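Local coordinates for Sodium/sialic acid symporter SiaT (Proteus mirabilis, PDB 5NV9), which couples the inward flow of sodium ions to the uptake of the sialic acid N-acetylneuraminic acid across the bacterial inner membrane, at residues A108-S120 with L421-G434. Residues are numbered along the deposited sequence; the frame is centred on the assembly and turned at random.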
# COMPACT_ATOMS: atom_id res chain seq x y z
N ALA A 108 -11.14 8.62 7.45
CA ALA A 108 -11.56 9.22 6.17
C ALA A 108 -13.05 9.08 5.87
O ALA A 108 -13.65 10.00 5.23
CB ALA A 108 -10.75 8.60 5.04
N TYR A 109 -13.64 7.98 6.37
CA TYR A 109 -15.04 7.58 6.02
C TYR A 109 -16.08 8.48 6.72
O TYR A 109 -17.25 8.53 6.34
CB TYR A 109 -15.22 6.06 6.18
CG TYR A 109 -14.10 5.37 5.46
CD1 TYR A 109 -13.92 5.55 4.07
CD2 TYR A 109 -13.08 4.67 6.18
CE1 TYR A 109 -12.81 4.99 3.41
CE2 TYR A 109 -11.99 4.11 5.51
CZ TYR A 109 -11.83 4.30 4.15
OH TYR A 109 -10.71 3.77 3.51
N GLU A 110 -15.61 9.24 7.69
CA GLU A 110 -16.45 10.28 8.32
C GLU A 110 -16.90 11.30 7.30
O GLU A 110 -17.99 11.83 7.44
CB GLU A 110 -15.67 11.06 9.42
CG GLU A 110 -15.32 10.25 10.65
CD GLU A 110 -14.28 10.92 11.58
OE1 GLU A 110 -14.23 12.16 11.70
OE2 GLU A 110 -13.50 10.19 12.21
N TYR A 111 -16.07 11.60 6.31
CA TYR A 111 -16.50 12.48 5.23
C TYR A 111 -17.83 11.97 4.59
O TYR A 111 -18.72 12.78 4.30
CB TYR A 111 -15.41 12.64 4.16
CG TYR A 111 -15.94 13.23 2.90
CD1 TYR A 111 -16.14 14.59 2.80
CD2 TYR A 111 -16.32 12.40 1.80
CE1 TYR A 111 -16.70 15.15 1.66
CE2 TYR A 111 -16.89 12.95 0.67
CZ TYR A 111 -17.08 14.32 0.59
OH TYR A 111 -17.61 14.89 -0.55
N LEU A 112 -17.93 10.64 4.37
CA LEU A 112 -19.08 10.04 3.72
C LEU A 112 -20.38 10.19 4.52
O LEU A 112 -21.44 10.36 3.92
CB LEU A 112 -18.85 8.58 3.35
CG LEU A 112 -17.71 8.24 2.36
CD1 LEU A 112 -17.56 6.74 2.20
CD2 LEU A 112 -17.86 8.94 1.01
N GLU A 113 -20.30 10.16 5.85
CA GLU A 113 -21.46 10.44 6.65
C GLU A 113 -21.77 11.92 6.57
O GLU A 113 -22.94 12.28 6.38
CB GLU A 113 -21.34 9.99 8.11
CG GLU A 113 -22.51 10.45 8.95
CD GLU A 113 -22.80 9.58 10.16
OE1 GLU A 113 -21.93 8.83 10.64
OE2 GLU A 113 -23.96 9.63 10.61
N ALA A 114 -20.78 12.79 6.69
CA ALA A 114 -21.03 14.23 6.53
C ALA A 114 -21.64 14.62 5.18
O ALA A 114 -22.45 15.51 5.13
CB ALA A 114 -19.74 15.01 6.75
N ARG A 115 -21.22 13.97 4.09
CA ARG A 115 -21.66 14.30 2.73
C ARG A 115 -22.97 13.61 2.39
O ARG A 115 -23.82 14.19 1.69
CB ARG A 115 -20.57 13.84 1.73
CG ARG A 115 -20.91 14.00 0.27
CD ARG A 115 -21.18 15.48 -0.05
NE ARG A 115 -21.51 15.63 -1.44
CZ ARG A 115 -22.72 15.45 -1.95
NH1 ARG A 115 -23.73 15.16 -1.15
NH2 ARG A 115 -22.93 15.58 -3.25
N PHE A 116 -23.10 12.35 2.85
CA PHE A 116 -24.18 11.45 2.53
C PHE A 116 -24.88 10.98 3.80
O PHE A 116 -25.60 11.77 4.48
CB PHE A 116 -23.64 10.26 1.69
CG PHE A 116 -23.14 10.66 0.32
CD1 PHE A 116 -23.91 11.45 -0.51
CD2 PHE A 116 -21.89 10.20 -0.15
CE1 PHE A 116 -23.44 11.83 -1.77
CE2 PHE A 116 -21.45 10.54 -1.41
CZ PHE A 116 -22.22 11.37 -2.22
N ASP A 117 -24.70 9.73 4.18
CA ASP A 117 -25.16 9.35 5.53
C ASP A 117 -24.31 8.18 6.06
O ASP A 117 -23.29 7.84 5.45
CB ASP A 117 -26.66 9.05 5.52
CG ASP A 117 -27.00 7.82 4.73
OD1 ASP A 117 -26.08 7.13 4.27
OD2 ASP A 117 -28.20 7.54 4.56
N VAL A 118 -24.73 7.58 7.18
CA VAL A 118 -23.99 6.54 7.82
C VAL A 118 -23.87 5.26 6.99
O VAL A 118 -22.95 4.48 7.21
CB VAL A 118 -24.58 6.26 9.24
CG1 VAL A 118 -25.88 5.48 9.18
CG2 VAL A 118 -23.57 5.58 10.12
N ARG A 119 -24.75 5.03 6.02
CA ARG A 119 -24.68 3.78 5.25
C ARG A 119 -23.46 3.79 4.33
O ARG A 119 -22.83 2.75 4.09
CB ARG A 119 -26.03 3.51 4.47
CG ARG A 119 -27.28 3.33 5.35
CD ARG A 119 -28.58 3.33 4.52
NE ARG A 119 -28.80 4.66 3.94
CZ ARG A 119 -29.73 4.99 3.06
NH1 ARG A 119 -30.59 4.08 2.62
NH2 ARG A 119 -29.81 6.23 2.62
N SER A 120 -23.13 4.94 3.78
CA SER A 120 -22.03 5.02 2.90
C SER A 120 -20.76 4.96 3.74
O SER A 120 -19.76 4.40 3.29
CB SER A 120 -22.03 6.35 2.15
OG SER A 120 -22.94 6.36 1.06
N LEU A 421 -17.70 6.47 -4.30
CA LEU A 421 -18.41 7.24 -3.32
C LEU A 421 -17.75 8.56 -3.04
O LEU A 421 -18.47 9.54 -2.93
CB LEU A 421 -18.60 6.47 -2.03
CG LEU A 421 -19.63 5.32 -2.04
CD1 LEU A 421 -19.47 4.40 -0.83
CD2 LEU A 421 -21.05 5.86 -2.06
N PHE A 422 -16.41 8.59 -2.90
CA PHE A 422 -15.68 9.83 -2.72
C PHE A 422 -15.74 10.73 -3.94
O PHE A 422 -15.88 11.95 -3.80
CB PHE A 422 -14.16 9.61 -2.25
CG PHE A 422 -14.03 9.16 -0.81
CD1 PHE A 422 -14.13 7.84 -0.48
CD2 PHE A 422 -13.85 10.07 0.22
CE1 PHE A 422 -14.04 7.42 0.85
CE2 PHE A 422 -13.73 9.67 1.52
CZ PHE A 422 -13.84 8.34 1.84
N MSE A 423 -15.59 10.17 -5.12
CA MSE A 423 -15.64 10.96 -6.37
C MSE A 423 -16.99 11.60 -6.53
O MSE A 423 -17.12 12.78 -6.84
CB MSE A 423 -15.38 10.09 -7.59
CG MSE A 423 -13.97 9.51 -7.61
SE MSE A 423 -13.62 8.45 -9.23
CE MSE A 423 -13.85 9.98 -10.40
N LEU A 424 -18.01 10.82 -6.22
CA LEU A 424 -19.43 11.27 -6.32
C LEU A 424 -19.73 12.40 -5.32
O LEU A 424 -20.22 13.44 -5.69
CB LEU A 424 -20.36 10.09 -6.05
CG LEU A 424 -21.86 10.39 -6.12
CD1 LEU A 424 -22.24 10.61 -7.55
CD2 LEU A 424 -22.69 9.29 -5.51
N GLY A 425 -19.34 12.20 -4.06
CA GLY A 425 -19.54 13.25 -3.06
C GLY A 425 -18.79 14.52 -3.38
O GLY A 425 -19.29 15.63 -3.19
N ILE A 426 -17.55 14.36 -3.82
CA ILE A 426 -16.66 15.49 -4.01
C ILE A 426 -17.04 16.23 -5.28
O ILE A 426 -17.02 17.43 -5.29
CB ILE A 426 -15.13 15.08 -3.96
CG1 ILE A 426 -14.68 14.66 -2.53
CG2 ILE A 426 -14.21 16.18 -4.50
CD1 ILE A 426 -14.68 15.75 -1.46
N PHE A 427 -17.40 15.54 -6.34
CA PHE A 427 -17.58 16.23 -7.63
C PHE A 427 -19.01 16.41 -8.14
O PHE A 427 -19.21 17.13 -9.10
CB PHE A 427 -16.73 15.53 -8.69
CG PHE A 427 -15.25 15.65 -8.41
CD1 PHE A 427 -14.62 16.87 -8.54
CD2 PHE A 427 -14.52 14.56 -7.93
CE1 PHE A 427 -13.26 17.01 -8.28
CE2 PHE A 427 -13.15 14.68 -7.68
CZ PHE A 427 -12.52 15.91 -7.86
N VAL A 428 -19.98 15.76 -7.52
CA VAL A 428 -21.35 15.81 -8.01
C VAL A 428 -22.22 16.39 -6.92
O VAL A 428 -22.68 15.68 -6.01
CB VAL A 428 -21.79 14.40 -8.36
CG1 VAL A 428 -23.15 14.43 -8.96
CG2 VAL A 428 -20.78 13.79 -9.33
N LYS A 429 -22.42 17.70 -6.97
CA LYS A 429 -23.13 18.42 -5.90
C LYS A 429 -24.54 17.86 -5.63
O LYS A 429 -25.03 17.85 -4.50
CB LYS A 429 -23.23 19.92 -6.25
CG LYS A 429 -23.99 20.74 -5.20
CD LYS A 429 -23.86 22.26 -5.41
CE LYS A 429 -24.84 23.05 -4.51
NZ LYS A 429 -24.36 23.12 -3.11
N ARG A 430 -25.22 17.36 -6.65
CA ARG A 430 -26.60 16.93 -6.44
C ARG A 430 -26.74 15.52 -5.89
O ARG A 430 -27.80 15.13 -5.45
CB ARG A 430 -27.42 17.04 -7.72
CG ARG A 430 -27.94 18.44 -7.90
CD ARG A 430 -26.97 19.25 -8.74
NE ARG A 430 -26.67 18.48 -9.95
CZ ARG A 430 -25.49 17.91 -10.25
NH1 ARG A 430 -24.45 18.07 -9.45
NH2 ARG A 430 -25.36 17.18 -11.39
N ALA A 431 -25.64 14.78 -5.87
CA ALA A 431 -25.71 13.45 -5.36
C ALA A 431 -26.11 13.55 -3.92
O ALA A 431 -25.76 14.52 -3.25
CB ALA A 431 -24.35 12.75 -5.49
N ASN A 432 -26.82 12.51 -3.43
CA ASN A 432 -27.36 12.55 -2.09
C ASN A 432 -27.28 11.16 -1.50
O ASN A 432 -26.83 10.22 -2.16
CB ASN A 432 -28.83 13.13 -2.14
CG ASN A 432 -29.70 12.45 -3.20
OD1 ASN A 432 -29.74 11.23 -3.26
ND2 ASN A 432 -30.41 13.26 -4.04
N ALA A 433 -27.70 11.02 -0.24
CA ALA A 433 -27.59 9.76 0.46
C ALA A 433 -28.20 8.58 -0.24
O ALA A 433 -27.66 7.46 -0.32
CB ALA A 433 -28.20 9.91 1.82
N GLY A 434 -29.39 8.80 -0.76
CA GLY A 434 -30.04 7.73 -1.44
C GLY A 434 -29.39 7.38 -2.75
O GLY A 434 -29.26 6.23 -3.05
O HOH W 1 -25.41 7.31 1.70
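Arg115 turns its CG away from the backbone N (chi1 175°) and then bends at chi2 (60°), which lays its guanidinium against the end of helix 415-427. Arg115 NE donates to Gly425 O at 2.8 Å. Arg115 NH1 and NH2 both donate to the single atom Ala431 O, each at 3.0 Å. They come from one face of the carbonyl, above its plane. Both acceptors lie close to the guanidinium plane. Arg115 NH2 also sits 2.8 Å from Val428 O, inside the type I turn 428-431. Phe116 swings back beside its own N (chi1 -66°) and lies between Gly425 and Asn432. Phe116 CZ reaches Gly425 CA at 3.4 Å, and Arg115 CG covers one face of the ring. Phe422 takes Leu112 CD2 over the centre of one face, a CH-pi contact. Tyr109 CD1 comes to the edge of the Phe422 ring, the planes strongly tilted. The Tyr111 ring is nearly parallel to Phe422 but slid aside. Tyr109 OH hydrogen-bonds to Ala253 O, outside the two segments. A water joins Asp117 OD1, Ser120 OG and Ala433 O across the two helix starts. On the cytoplasmic side of the LeuT fold, the contact joins helix 110-115 and the start of helix 118-151 to the end of helix 415-427, its turn and the start of helix 433-452. Gly425 O lies near the C-terminal end of helix 415-427, whose dipole would probably favour the cation; Ala431 O lies in the turn beyond.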